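Local coordinates for protein putative hydroxymethylglutaryl-CoA synthase (PDB 3SQZ) that probably catalyses the condensation of acetyl-CoA with acetoacetyl-CoA to form hydroxymethylglutaryl-CoA, and binds coenzyme A in a thiolase fold, at residues S185-G190 against K383-E388; E58-D63 against Y177-P182; A111-V116 against M217-P222. One frame throughout, in Å; residues are numbered along the deposited sequence.

Contact 1: residues S185-G190 against K383-E388. With COA (coenzyme A), chain D.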
loop_
_atom_site.group_PDB
_atom_site.type_symbol
_atom_site.label_atom_id
_atom_site.label_comp_id
_atom_site.label_asym_id
_atom_site.label_seq_id
_atom_site.Cartn_x
_atom_site.Cartn_y
_atom_site.Cartn_z
ATOM N N SER A 185 -5.341 -0.321 16.708
ATOM C CA SER A 185 -6.495 -0.561 15.864
ATOM C C SER A 185 -6.264 -0.210 14.394
ATOM O O SER A 185 -7.125 -0.497 13.567
ATOM C CB SER A 185 -7.689 0.226 16.389
ATOM O OG SER A 185 -7.365 1.598 16.429
ATOM N N THR A 186 -5.133 0.425 14.078
ATOM C CA THR A 186 -4.801 0.773 12.694
ATOM C C THR A 186 -3.534 0.060 12.231
ATOM O O THR A 186 -2.703 0.622 11.495
ATOM C CB THR A 186 -4.707 2.303 12.473
ATOM O OG1 THR A 186 -3.707 2.875 13.325
ATOM C CG2 THR A 186 -6.045 2.948 12.771
ATOM N N GLN A 187 -3.423 -1.200 12.640
ATOM C CA GLN A 187 -2.360 -2.090 12.186
ATOM C C GLN A 187 -2.760 -2.771 10.874
ATOM O O GLN A 187 -3.871 -2.560 10.375
ATOM C CB GLN A 187 -2.020 -3.081 13.305
ATOM C CG GLN A 187 -1.320 -2.360 14.452
ATOM C CD GLN A 187 -0.999 -3.203 15.669
ATOM O OE1 GLN A 187 0.023 -2.976 16.318
ATOM N NE2 GLN A 187 -1.875 -4.143 16.018
ATOM N N GLY A 188 -1.855 -3.555 10.289
ATOM C CA GLY A 188 -2.141 -4.250 9.050
ATOM C C GLY A 188 -0.868 -4.724 8.380
ATOM O O GLY A 188 0.237 -4.514 8.894
ATOM N N ALA A 189 -1.014 -5.380 7.236
ATOM C CA ALA A 189 0.140 -5.918 6.523
ATOM C C ALA A 189 -0.240 -6.189 5.081
ATOM O O ALA A 189 -1.328 -6.701 4.814
ATOM C CB ALA A 189 0.619 -7.200 7.176
ATOM N N GLY A 190 0.649 -5.868 4.143
ATOM C CA GLY A 190 0.398 -6.211 2.761
ATOM C C GLY A 190 1.364 -5.540 1.820
ATOM O O GLY A 190 2.130 -4.650 2.210
ATOM N N LYS A 383 1.135 -12.654 20.596
ATOM C CA LYS A 383 2.340 -13.463 20.564
ATOM C C LYS A 383 2.971 -13.471 19.175
ATOM O O LYS A 383 4.188 -13.353 19.037
ATOM C CB LYS A 383 2.032 -14.892 21.012
ATOM C CG LYS A 383 1.749 -15.019 22.499
ATOM N N ILE A 384 2.142 -13.618 18.150
ATOM C CA ILE A 384 2.645 -13.763 16.795
ATOM C C ILE A 384 3.109 -12.429 16.203
ATOM O O ILE A 384 4.200 -12.332 15.638
ATOM C CB ILE A 384 1.579 -14.432 15.902
ATOM C CG1 ILE A 384 1.404 -15.896 16.320
ATOM C CG2 ILE A 384 1.953 -14.335 14.438
ATOM C CD1 ILE A 384 0.222 -16.593 15.675
ATOM N N PHE A 385 2.293 -11.390 16.327
ATOM C CA PHE A 385 2.607 -10.143 15.637
ATOM C C PHE A 385 3.842 -9.468 16.217
ATOM O O PHE A 385 4.590 -8.816 15.490
ATOM C CB PHE A 385 1.412 -9.192 15.701
ATOM C CG PHE A 385 1.403 -8.109 14.639
ATOM C CD1 PHE A 385 1.698 -8.394 13.306
ATOM C CD2 PHE A 385 1.032 -6.811 14.970
ATOM C CE1 PHE A 385 1.632 -7.399 12.336
ATOM C CE2 PHE A 385 0.963 -5.830 14.003
ATOM C CZ PHE A 385 1.270 -6.123 12.688
ATOM N N PHE A 386 4.060 -9.632 17.519
ATOM C CA PHE A 386 5.137 -8.921 18.199
ATOM C C PHE A 386 6.355 -9.786 18.483
ATOM O O PHE A 386 7.300 -9.349 19.137
ATOM C CB PHE A 386 4.612 -8.216 19.451
ATOM C CG PHE A 386 3.561 -7.198 19.141
ATOM C CD1 PHE A 386 2.217 -7.495 19.312
ATOM C CD2 PHE A 386 3.910 -5.966 18.606
ATOM C CE1 PHE A 386 1.238 -6.564 18.993
ATOM C CE2 PHE A 386 2.935 -5.039 18.286
ATOM C CZ PHE A 386 1.598 -5.340 18.476
ATOM N N GLU A 387 6.350 -11.004 17.957
ATOM C CA GLU A 387 7.523 -11.858 18.068
ATOM C C GLU A 387 8.736 -11.162 17.449
ATOM O O GLU A 387 8.620 -10.507 16.412
ATOM C CB GLU A 387 7.272 -13.194 17.365
ATOM C CG GLU A 387 8.425 -14.164 17.532
ATOM C CD GLU A 387 8.199 -15.505 16.873
ATOM O OE1 GLU A 387 7.048 -15.816 16.492
ATOM O OE2 GLU A 387 9.190 -16.254 16.736
ATOM N N GLU A 388 9.890 -11.288 18.100
ATOM C CA GLU A 388 11.144 -10.788 17.549
ATOM C C GLU A 388 12.145 -11.935 17.474
ATOM O O GLU A 388 12.035 -12.911 18.217
ATOM C CB GLU A 388 11.687 -9.617 18.381
ATOM C CG GLU A 388 10.757 -8.401 18.364
ATOM C CD GLU A 388 11.342 -7.166 19.032
ATOM O OE1 GLU A 388 10.693 -6.631 19.956
ATOM O OE2 GLU A 388 12.430 -6.713 18.616
HETATM N N1A COA D . -19.205 4.869 18.093
HETATM C C2A COA D . -18.820 5.448 16.937
HETATM N N3A COA D . -17.611 6.117 16.866
HETATM C C4A COA D . -16.815 6.183 17.967
HETATM C C5A COA D . -17.206 5.588 19.167
HETATM C C6A COA D . -18.380 4.939 19.234
HETATM N N6A COA D . -18.792 4.316 20.457
HETATM N N7A COA D . -16.225 5.806 20.100
HETATM C C8A COA D . -15.249 6.515 19.525
HETATM N N9A COA D . -15.648 6.759 18.186
HETATM C C1B COA D . -14.827 7.372 17.151
HETATM C C2B COA D . -14.709 8.898 16.888
HETATM O O2B COA D . -15.539 9.902 17.262
HETATM C C3B COA D . -13.779 8.911 15.687
HETATM O O3B COA D . -14.090 9.375 14.433
HETATM P P3B COA D . -14.169 10.882 14.101
HETATM O O7A COA D . -12.707 11.452 13.982
HETATM O O8A COA D . -14.896 10.933 12.720
HETATM O O9A COA D . -14.952 11.603 15.167
HETATM C C4B COA D . -12.914 7.741 15.963
HETATM O O4B COA D . -13.884 6.715 16.254
HETATM C C5B COA D . -11.540 7.798 16.538
HETATM O O5B COA D . -11.734 8.213 17.864
HETATM P P1A COA D . -10.488 8.431 18.814
HETATM O O1A COA D . -9.491 9.474 18.170
HETATM O O2A COA D . -10.962 8.895 20.177
HETATM O O3A COA D . -9.774 7.011 18.916
HETATM P P2A COA D . -8.277 6.787 19.395
HETATM O O4A COA D . -7.871 7.834 20.497
HETATM O O5A COA D . -8.136 5.383 19.938
HETATM O O6A COA D . -7.302 6.969 18.140
HETATM C CBP COA D . -6.588 6.886 15.819
HETATM C CCP COA D . -7.701 6.705 16.821
HETATM C CDP COA D . -6.144 8.309 15.842
HETATM C CEP COA D . -7.066 6.538 14.430
HETATM C CAP COA D . -5.468 5.968 16.221
HETATM O OAP COA D . -5.762 4.654 15.963
HETATM C C9P COA D . -4.136 6.361 15.614
HETATM O O9P COA D . -3.478 7.314 16.019
HETATM N N8P COA D . -3.648 5.486 14.532
HETATM C C7P COA D . -2.478 5.836 13.750
HETATM C C6P COA D . -2.705 6.982 12.787
HETATM C C5P COA D . -1.511 7.244 11.868
HETATM O O5P COA D . -0.693 6.383 11.641
HETATM N N4P COA D . -1.425 8.514 11.198
HETATM C C3P COA D . -0.347 8.756 10.227
HETATM C C2P COA D . -0.755 8.862 8.784
HETATM S S1P COA D . -2.143 9.894 8.440
#
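Gln-187 meets Phe-385 and Phe-386 in a buried amide-aromatic packing contact, made where the approach to strand 188-198 faces the C-terminal end of helix 378-385. The amide of Gln-187 lies at the edge of the Phe-385 ring, its CD 3.7 Å from Phe-385 CE2, and the two planes stand 77° apart. OE1 of Gln-187 lies in the plane of that ring, 3.8 Å from Phe-385 CE2. The oxygen also touches the second ring: OE1 of Gln-187 is 3.6 Å from CZ of Phe-386, again near the ring plane. Both contacts place the electron-rich oxygen beside ring C-H groups instead of over a pi face. With CG of Phe-385 anti to the backbone N (chi1 -159°), that ring reaches inward from the last helical turn, and its CD2 sits over one face of the Phe-386 ring, offset toward the rim. The strand belongs to the large mixed sheet of the thiolase fold, and the helix, nearly two hundred residues later in the chain, covers the residues that lead into it. Phe-385 CZ also comes within 4.2 Å of the carbonyl oxygen of Gly-188, at the ring edge. The polar end of Gln-187 is satisfied from outside: OE1 accepts from the backbone N of Tyr-177 and of Gly-178, while NE2 is bonded to Tyr-381 OH, which together fix the rotation of the amide. One residue earlier the chain turns to the cofactor, where Thr-186 OG1 accepts a hydrogen bond of 2.9 Å from N8P of coenzyme A, bent to 136° at the hydrogen.

Contact 2: residues E58-D63 against Y177-P182. With COA (coenzyme A), chain D.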
loop_
_atom_site.group_PDB
_atom_site.type_symbol
_atom_site.label_atom_id
_atom_site.label_comp_id
_atom_site.label_asym_id
_atom_site.label_seq_id
_atom_site.Cartn_x
_atom_site.Cartn_y
_atom_site.Cartn_z
ATOM N N GLU A 58 -13.304 -6.406 22.345
ATOM C CA GLU A 58 -13.641 -7.173 23.536
ATOM C C GLU A 58 -12.447 -7.265 24.485
ATOM O O GLU A 58 -12.588 -7.069 25.691
ATOM C CB GLU A 58 -14.119 -8.574 23.160
ATOM C CG GLU A 58 -14.332 -9.473 24.364
ATOM C CD GLU A 58 -14.807 -10.855 23.984
ATOM N N ALA A 59 -11.269 -7.553 23.943
ATOM C CA ALA A 59 -10.081 -7.708 24.775
ATOM C C ALA A 59 -9.673 -6.391 25.425
ATOM O O ALA A 59 -9.171 -6.377 26.550
ATOM C CB ALA A 59 -8.931 -8.278 23.963
ATOM N N ARG A 60 -9.891 -5.287 24.719
ATOM C CA ARG A 60 -9.412 -3.982 25.174
ATOM C C ARG A 60 -10.457 -3.168 25.934
ATOM O O ARG A 60 -10.163 -2.073 26.411
ATOM C CB ARG A 60 -8.881 -3.162 23.995
ATOM C CG ARG A 60 -7.700 -3.790 23.281
ATOM C CD ARG A 60 -6.399 -3.737 24.097
ATOM N NE ARG A 60 -5.352 -4.437 23.364
ATOM C CZ ARG A 60 -4.999 -5.701 23.568
ATOM N NH1 ARG A 60 -5.565 -6.400 24.543
ATOM N NH2 ARG A 60 -4.072 -6.264 22.801
ATOM N N GLY A 61 -11.672 -3.695 26.039
ATOM C CA GLY A 61 -12.739 -2.991 26.729
ATOM C C GLY A 61 -13.252 -1.788 25.958
ATOM O O GLY A 61 -13.757 -0.828 26.543
ATOM N N GLU A 62 -13.127 -1.843 24.636
ATOM C CA GLU A 62 -13.580 -0.760 23.775
ATOM C C GLU A 62 -14.967 -1.065 23.225
ATOM O O GLU A 62 -15.322 -2.227 23.027
ATOM C CB GLU A 62 -12.601 -0.558 22.614
ATOM C CG GLU A 62 -11.214 -0.082 23.032
ATOM C CD GLU A 62 -11.214 1.353 23.528
ATOM O OE1 GLU A 62 -12.080 2.135 23.087
ATOM O OE2 GLU A 62 -10.351 1.702 24.364
ATOM N N ASP A 63 -15.750 -0.018 22.992
ATOM C CA ASP A 63 -17.011 -0.147 22.280
ATOM C C ASP A 63 -16.689 -0.624 20.869
ATOM O O ASP A 63 -15.971 0.051 20.141
ATOM C CB ASP A 63 -17.702 1.217 22.232
ATOM C CG ASP A 63 -19.098 1.158 21.636
ATOM O OD1 ASP A 63 -19.415 0.193 20.910
ATOM O OD2 ASP A 63 -19.884 2.094 21.898
ATOM N N TYR A 177 1.955 -1.026 15.727
ATOM C CA TYR A 177 1.930 0.137 16.610
ATOM C C TYR A 177 2.160 -0.206 18.074
ATOM O O TYR A 177 2.646 0.633 18.829
ATOM C CB TYR A 177 0.613 0.892 16.489
ATOM C CG TYR A 177 0.412 1.685 15.221
ATOM C CD1 TYR A 177 0.561 3.069 15.211
ATOM C CD2 TYR A 177 0.028 1.063 14.047
ATOM C CE1 TYR A 177 0.330 3.798 14.062
ATOM C CE2 TYR A 177 -0.193 1.778 12.893
ATOM C CZ TYR A 177 -0.047 3.145 12.902
ATOM O OH TYR A 177 -0.290 3.845 11.738
ATOM N N GLY A 178 1.774 -1.413 18.484
ATOM C CA GLY A 178 1.993 -1.856 19.847
ATOM C C GLY A 178 0.721 -2.135 20.629
ATOM O O GLY A 178 -0.314 -1.485 20.451
ATOM N N ILE A 179 0.808 -3.119 21.511
ATOM C CA ILE A 179 -0.307 -3.473 22.373
ATOM C C ILE A 179 -0.721 -2.297 23.254
ATOM O O ILE A 179 0.117 -1.684 23.916
ATOM C CB ILE A 179 0.064 -4.666 23.268
ATOM C CG1 ILE A 179 0.341 -5.894 22.400
ATOM C CG2 ILE A 179 -1.037 -4.938 24.291
ATOM C CD1 ILE A 179 0.951 -7.055 23.143
ATOM N N GLY A 180 -2.017 -1.989 23.270
ATOM C CA GLY A 180 -2.540 -0.975 24.166
ATOM C C GLY A 180 -2.385 0.449 23.662
ATOM O O GLY A 180 -2.815 1.384 24.328
ATOM N N THR A 181 -1.782 0.624 22.488
ATOM C CA THR A 181 -1.587 1.962 21.935
ATOM C C THR A 181 -2.802 2.391 21.125
ATOM O O THR A 181 -3.567 1.551 20.653
ATOM C CB THR A 181 -0.361 2.026 21.005
ATOM O OG1 THR A 181 -0.595 1.227 19.840
ATOM C CG2 THR A 181 0.896 1.540 21.719
ATOM N N PRO A 182 -2.982 3.706 20.945
ATOM C CA PRO A 182 -4.099 4.137 20.101
ATOM C C PRO A 182 -4.004 3.541 18.694
ATOM O O PRO A 182 -5.029 3.201 18.109
ATOM C CB PRO A 182 -3.944 5.660 20.076
ATOM C CG PRO A 182 -3.278 5.980 21.376
ATOM C CD PRO A 182 -2.316 4.844 21.604
HETATM N N1A COA D . -19.205 4.869 18.093
HETATM C C2A COA D . -18.820 5.448 16.937
HETATM N N3A COA D . -17.611 6.117 16.866
HETATM C C4A COA D . -16.815 6.183 17.967
HETATM C C5A COA D . -17.206 5.588 19.167
HETATM C C6A COA D . -18.380 4.939 19.234
HETATM N N6A COA D . -18.792 4.316 20.457
HETATM N N7A COA D . -16.225 5.806 20.100
HETATM C C8A COA D . -15.249 6.515 19.525
HETATM N N9A COA D . -15.648 6.759 18.186
HETATM C C1B COA D . -14.827 7.372 17.151
HETATM C C2B COA D . -14.709 8.898 16.888
HETATM O O2B COA D . -15.539 9.902 17.262
HETATM C C3B COA D . -13.779 8.911 15.687
HETATM O O3B COA D . -14.090 9.375 14.433
HETATM P P3B COA D . -14.169 10.882 14.101
HETATM O O7A COA D . -12.707 11.452 13.982
HETATM O O8A COA D . -14.896 10.933 12.720
HETATM O O9A COA D . -14.952 11.603 15.167
HETATM C C4B COA D . -12.914 7.741 15.963
HETATM O O4B COA D . -13.884 6.715 16.254
HETATM C C5B COA D . -11.540 7.798 16.538
HETATM O O5B COA D . -11.734 8.213 17.864
HETATM P P1A COA D . -10.488 8.431 18.814
HETATM O O1A COA D . -9.491 9.474 18.170
HETATM O O2A COA D . -10.962 8.895 20.177
HETATM O O3A COA D . -9.774 7.011 18.916
HETATM P P2A COA D . -8.277 6.787 19.395
HETATM O O4A COA D . -7.871 7.834 20.497
HETATM O O5A COA D . -8.136 5.383 19.938
HETATM O O6A COA D . -7.302 6.969 18.140
HETATM C CBP COA D . -6.588 6.886 15.819
HETATM C CCP COA D . -7.701 6.705 16.821
HETATM C CDP COA D . -6.144 8.309 15.842
HETATM C CEP COA D . -7.066 6.538 14.430
HETATM C CAP COA D . -5.468 5.968 16.221
HETATM O OAP COA D . -5.762 4.654 15.963
HETATM C C9P COA D . -4.136 6.361 15.614
HETATM O O9P COA D . -3.478 7.314 16.019
HETATM N N8P COA D . -3.648 5.486 14.532
HETATM C C7P COA D . -2.478 5.836 13.750
HETATM C C6P COA D . -2.705 6.982 12.787
HETATM C C5P COA D . -1.511 7.244 11.868
HETATM O O5P COA D . -0.693 6.383 11.641
HETATM N N4P COA D . -1.425 8.514 11.198
HETATM C C3P COA D . -0.347 8.756 10.227
HETATM C C2P COA D . -0.755 8.862 8.784
HETATM S S1P COA D . -2.143 9.894 8.440
#
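Arg-60 and Ile-179 cross at about a right angle, with the methyl CG2 of Ile-179 set over one face of the guanidinium, 3.6 Å from Arg-60 NH2. Ile-179 presents this branch because CG2 is anti to its own backbone N, while the arginine chain bends at chi2 (-72°) and brings its planar end alongside the turn. NE of Arg-60 lies 4.1 Å from the backbone N of Gly-180, and the two share a partner: Glu-184 OE2 forms a salt bridge with NE and a hydrogen bond with Gly-180 N. Glu-382 of helix 378-385 holds NH2 in a second salt bridge. Residues 178-181 form a type II beta turn, and Gly-178 O takes both Thr-181 N and Thr-181 OG1, the latter at 2.8 Å, from the same face of its carbonyl plane. Helix 53-60 ends at Gly-61 in a Schellman motif. Beyond these elements, both segments reach coenzyme A: Tyr-177 OH donates to O5P at 2.6 Å, Pro-182 O accepts from OAP at 2.7 Å, and Asp-63 OD2 receives a weak hydrogen bond from the adenine N6A. The direct contact is thus apolar packing against a charged plane whose ionic partners lie outside both segments, which suggests that the two carboxylates, more than the isoleucine, set where the guanidinium lies.

Contact 3: residues A111-V116 against M217-P222. With COA (coenzyme A), chain D.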
loop_
_atom_site.group_PDB
_atom_site.type_symbol
_atom_site.label_atom_id
_atom_site.label_comp_id
_atom_site.label_asym_id
_atom_site.label_seq_id
_atom_site.Cartn_x
_atom_site.Cartn_y
_atom_site.Cartn_z
ATOM N N ALA A 111 9.298 0.459 -2.148
ATOM C CA ALA A 111 8.855 1.527 -1.260
ATOM C C ALA A 111 8.403 0.890 0.048
ATOM O O ALA A 111 7.576 -0.027 0.035
ATOM C CB ALA A 111 7.711 2.291 -1.906
ATOM N N THR A 112 8.972 1.335 1.165
ATOM C CA THR A 112 8.631 0.747 2.448
ATOM C C THR A 112 9.052 1.667 3.580
ATOM O O THR A 112 9.956 2.494 3.415
ATOM C CB THR A 112 9.301 -0.650 2.635
ATOM O OG1 THR A 112 8.789 -1.280 3.811
ATOM C CG2 THR A 112 10.826 -0.529 2.765
ATOM N N GLU A 113 8.404 1.503 4.729
ATOM C CA GLU A 113 8.913 2.039 5.987
ATOM C C GLU A 113 9.080 0.914 7.006
ATOM O O GLU A 113 9.184 1.167 8.208
ATOM C CB GLU A 113 8.032 3.176 6.524
ATOM C CG GLU A 113 6.573 2.807 6.713
ATOM C CD GLU A 113 5.777 3.889 7.417
ATOM O OE1 GLU A 113 6.007 4.088 8.627
ATOM O OE2 GLU A 113 4.916 4.534 6.759
ATOM N N SER A 114 9.151 -0.320 6.503
ATOM C CA SER A 114 9.274 -1.514 7.341
ATOM C C SER A 114 10.536 -2.292 6.971
ATOM O O SER A 114 10.544 -3.526 6.952
ATOM C CB SER A 114 8.048 -2.421 7.140
ATOM O OG SER A 114 6.837 -1.735 7.428
ATOM N N SER A 115 11.612 -1.568 6.677
ATOM C CA SER A 115 12.835 -2.201 6.196
ATOM C C SER A 115 13.442 -3.174 7.193
ATOM O O SER A 115 13.263 -3.041 8.410
ATOM C CB SER A 115 13.867 -1.144 5.807
ATOM O OG SER A 115 14.264 -0.366 6.921
ATOM N N VAL A 116 14.154 -4.155 6.657
ATOM C CA VAL A 116 14.798 -5.179 7.471
ATOM C C VAL A 116 16.329 -5.087 7.438
ATOM O O VAL A 116 17.001 -5.892 8.079
ATOM C CB VAL A 116 14.315 -6.605 7.094
ATOM C CG1 VAL A 116 12.842 -6.745 7.427
ATOM C CG2 VAL A 116 14.591 -6.913 5.619
ATOM N N MET A 217 6.167 16.524 12.888
ATOM C CA MET A 217 6.336 15.256 13.580
ATOM C C MET A 217 4.983 14.680 14.000
ATOM O O MET A 217 4.683 14.533 15.184
ATOM C CB MET A 217 7.323 15.379 14.746
ATOM C CG MET A 217 8.741 15.686 14.270
ATOM S SD MET A 217 9.418 14.359 13.225
ATOM C CE MET A 217 10.361 13.434 14.437
ATOM N N ASP A 218 4.154 14.369 13.003
ATOM C CA ASP A 218 2.868 13.728 13.254
ATOM C C ASP A 218 3.003 12.229 13.527
ATOM O O ASP A 218 2.237 11.666 14.315
ATOM C CB ASP A 218 1.884 13.991 12.103
ATOM C CG ASP A 218 2.391 13.509 10.743
ATOM O OD1 ASP A 218 1.557 12.979 9.972
ATOM O OD2 ASP A 218 3.590 13.686 10.420
ATOM N N PHE A 219 3.953 11.587 12.850
ATOM C CA PHE A 219 4.197 10.148 12.953
ATOM C C PHE A 219 5.634 9.976 12.498
ATOM O O PHE A 219 6.047 10.578 11.502
ATOM C CB PHE A 219 3.210 9.400 12.032
ATOM C CG PHE A 219 3.519 7.931 11.774
ATOM C CD1 PHE A 219 2.630 6.940 12.175
ATOM C CD2 PHE A 219 4.636 7.547 11.042
ATOM C CE1 PHE A 219 2.872 5.606 11.894
ATOM C CE2 PHE A 219 4.892 6.219 10.772
ATOM C CZ PHE A 219 3.999 5.243 11.191
ATOM N N TRP A 220 6.387 9.164 13.228
ATOM C CA TRP A 220 7.766 8.862 12.855
ATOM C C TRP A 220 8.214 7.624 13.613
ATOM O O TRP A 220 7.515 7.157 14.523
ATOM C CB TRP A 220 8.691 10.060 13.119
ATOM C CG TRP A 220 8.971 10.369 14.565
ATOM C CD1 TRP A 220 10.146 10.150 15.225
ATOM C CD2 TRP A 220 8.093 11.001 15.518
ATOM N NE1 TRP A 220 10.057 10.585 16.520
ATOM C CE2 TRP A 220 8.811 11.121 16.728
ATOM C CE3 TRP A 220 6.776 11.483 15.465
ATOM C CZ2 TRP A 220 8.259 11.699 17.879
ATOM C CZ3 TRP A 220 6.222 12.053 16.610
ATOM C CH2 TRP A 220 6.964 12.155 17.801
ATOM N N ARG A 221 9.362 7.068 13.239
ATOM C CA ARG A 221 9.821 5.849 13.893
ATOM C C ARG A 221 11.338 5.815 14.021
ATOM O O ARG A 221 12.041 5.392 13.097
ATOM C CB ARG A 221 9.296 4.593 13.192
ATOM C CG ARG A 221 9.594 3.348 13.994
ATOM C CD ARG A 221 8.812 2.137 13.534
ATOM N NE ARG A 221 9.203 1.636 12.216
ATOM C CZ ARG A 221 10.228 0.822 11.982
ATOM N NH1 ARG A 221 11.054 0.473 12.962
ATOM N NH2 ARG A 221 10.454 0.393 10.747
ATOM N N PRO A 222 11.857 6.267 15.168
ATOM C CA PRO A 222 13.308 6.259 15.388
ATOM C C PRO A 222 13.890 4.852 15.331
ATOM O O PRO A 222 13.173 3.853 15.420
ATOM C CB PRO A 222 13.453 6.857 16.790
ATOM C CG PRO A 222 12.269 7.769 16.911
ATOM C CD PRO A 222 11.152 7.008 16.230
HETATM N N1A COA D . -19.205 4.869 18.093
HETATM C C2A COA D . -18.820 5.448 16.937
HETATM N N3A COA D . -17.611 6.117 16.866
HETATM C C4A COA D . -16.815 6.183 17.967
HETATM C C5A COA D . -17.206 5.588 19.167
HETATM C C6A COA D . -18.380 4.939 19.234
HETATM N N6A COA D . -18.792 4.316 20.457
HETATM N N7A COA D . -16.225 5.806 20.100
HETATM C C8A COA D . -15.249 6.515 19.525
HETATM N N9A COA D . -15.648 6.759 18.186
HETATM C C1B COA D . -14.827 7.372 17.151
HETATM C C2B COA D . -14.709 8.898 16.888
HETATM O O2B COA D . -15.539 9.902 17.262
HETATM C C3B COA D . -13.779 8.911 15.687
HETATM O O3B COA D . -14.090 9.375 14.433
HETATM P P3B COA D . -14.169 10.882 14.101
HETATM O O7A COA D . -12.707 11.452 13.982
HETATM O O8A COA D . -14.896 10.933 12.720
HETATM O O9A COA D . -14.952 11.603 15.167
HETATM C C4B COA D . -12.914 7.741 15.963
HETATM O O4B COA D . -13.884 6.715 16.254
HETATM C C5B COA D . -11.540 7.798 16.538
HETATM O O5B COA D . -11.734 8.213 17.864
HETATM P P1A COA D . -10.488 8.431 18.814
HETATM O O1A COA D . -9.491 9.474 18.170
HETATM O O2A COA D . -10.962 8.895 20.177
HETATM O O3A COA D . -9.774 7.011 18.916
HETATM P P2A COA D . -8.277 6.787 19.395
HETATM O O4A COA D . -7.871 7.834 20.497
HETATM O O5A COA D . -8.136 5.383 19.938
HETATM O O6A COA D . -7.302 6.969 18.140
HETATM C CBP COA D . -6.588 6.886 15.819
HETATM C CCP COA D . -7.701 6.705 16.821
HETATM C CDP COA D . -6.144 8.309 15.842
HETATM C CEP COA D . -7.066 6.538 14.430
HETATM C CAP COA D . -5.468 5.968 16.221
HETATM O OAP COA D . -5.762 4.654 15.963
HETATM C C9P COA D . -4.136 6.361 15.614
HETATM O O9P COA D . -3.478 7.314 16.019
HETATM N N8P COA D . -3.648 5.486 14.532
HETATM C C7P COA D . -2.478 5.836 13.750
HETATM C C6P COA D . -2.705 6.982 12.787
HETATM C C5P COA D . -1.511 7.244 11.868
HETATM O O5P COA D . -0.693 6.383 11.641
HETATM N N4P COA D . -1.425 8.514 11.198
HETATM C C3P COA D . -0.347 8.756 10.227
HETATM C C2P COA D . -0.755 8.862 8.784
HETATM S S1P COA D . -2.143 9.894 8.440
HETATM O O HOH W 1 7.553 2.435 10.056
HETATM O O HOH W 2 12.993 -0.650 9.851
#
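The predicted active site meets the pantetheine part of the coenzyme A pocket here: Glu-113, predicted to act as a proton donor or acceptor, touches Phe-219, which lines that pocket, and Arg-221. OE1 of Glu-113 reaches the edge of the Phe-219 ring, near its plane and 3.2 Å from CE2. The carboxylate and ring planes are 85° apart. The carboxylate is carried across to the ring by an extended chain whose CG sits between the backbone N and the carbonyl carbon (chi1 56°). Elsewhere on the same ring, CD1 of Phe-219 comes within 3.4 Å of O5P of coenzyme A. The guanidinium of Arg-221 bonds to the backbone of the loop. Its NH2 donates to Glu-113 O at 2.9 Å and 162°, the oxygen lying close to the guanidinium plane. Two waters widen the grip: one accepts from Arg-221 NE and lies within bonding distance of both Glu-113 O and OE1, though with other acceptors near it need not donate to both at once, and the other bridges Arg-221 NH2 and Ser-115 O. Thr-112 OG1 accepts from Ser-114 N at 2.9 Å, an ST turn within the loop that carries the glutamate. Asp-173 OD2, hydrogen-bonded to Glu-113 N, Thr-112 OG1 and Ser-114 OG, ties three residues of that loop together. Residues 111-116 run from strand 105-111 of the large mixed sheet toward helix 122-129, beside helix 85-94 and strand 137-141, whereas 219-220 pairs antiparallel with 229-230 in a separate two-stranded sheet.

All three contacts touch coenzyme A, but at different depths. Contact 1 is buried, contact 3 partly buried, and contact 2 lies at the surface. Contacts 1 and 2 are joined by the amide of Gln-187, which bonds to the start of 177-182, and through packing of Phe-386 on Ile-179; helix 378-385 supplies Phe-385 to contact 1 and Glu-382 to the guanidinium of contact 2. Contact 2 also meets contact 3, where Tyr-177 OH packs against Phe-219 CE1, whereas contacts 1 and 3 stay about 7 Å apart at their nearest atoms. The chemistry follows the setting: amide against aromatic edges inside, a methyl on a guanidinium outside, and direct and water-mediated hydrogen bonds to the predicted catalytic glutamate, plus an aromatic edge, at the pocket.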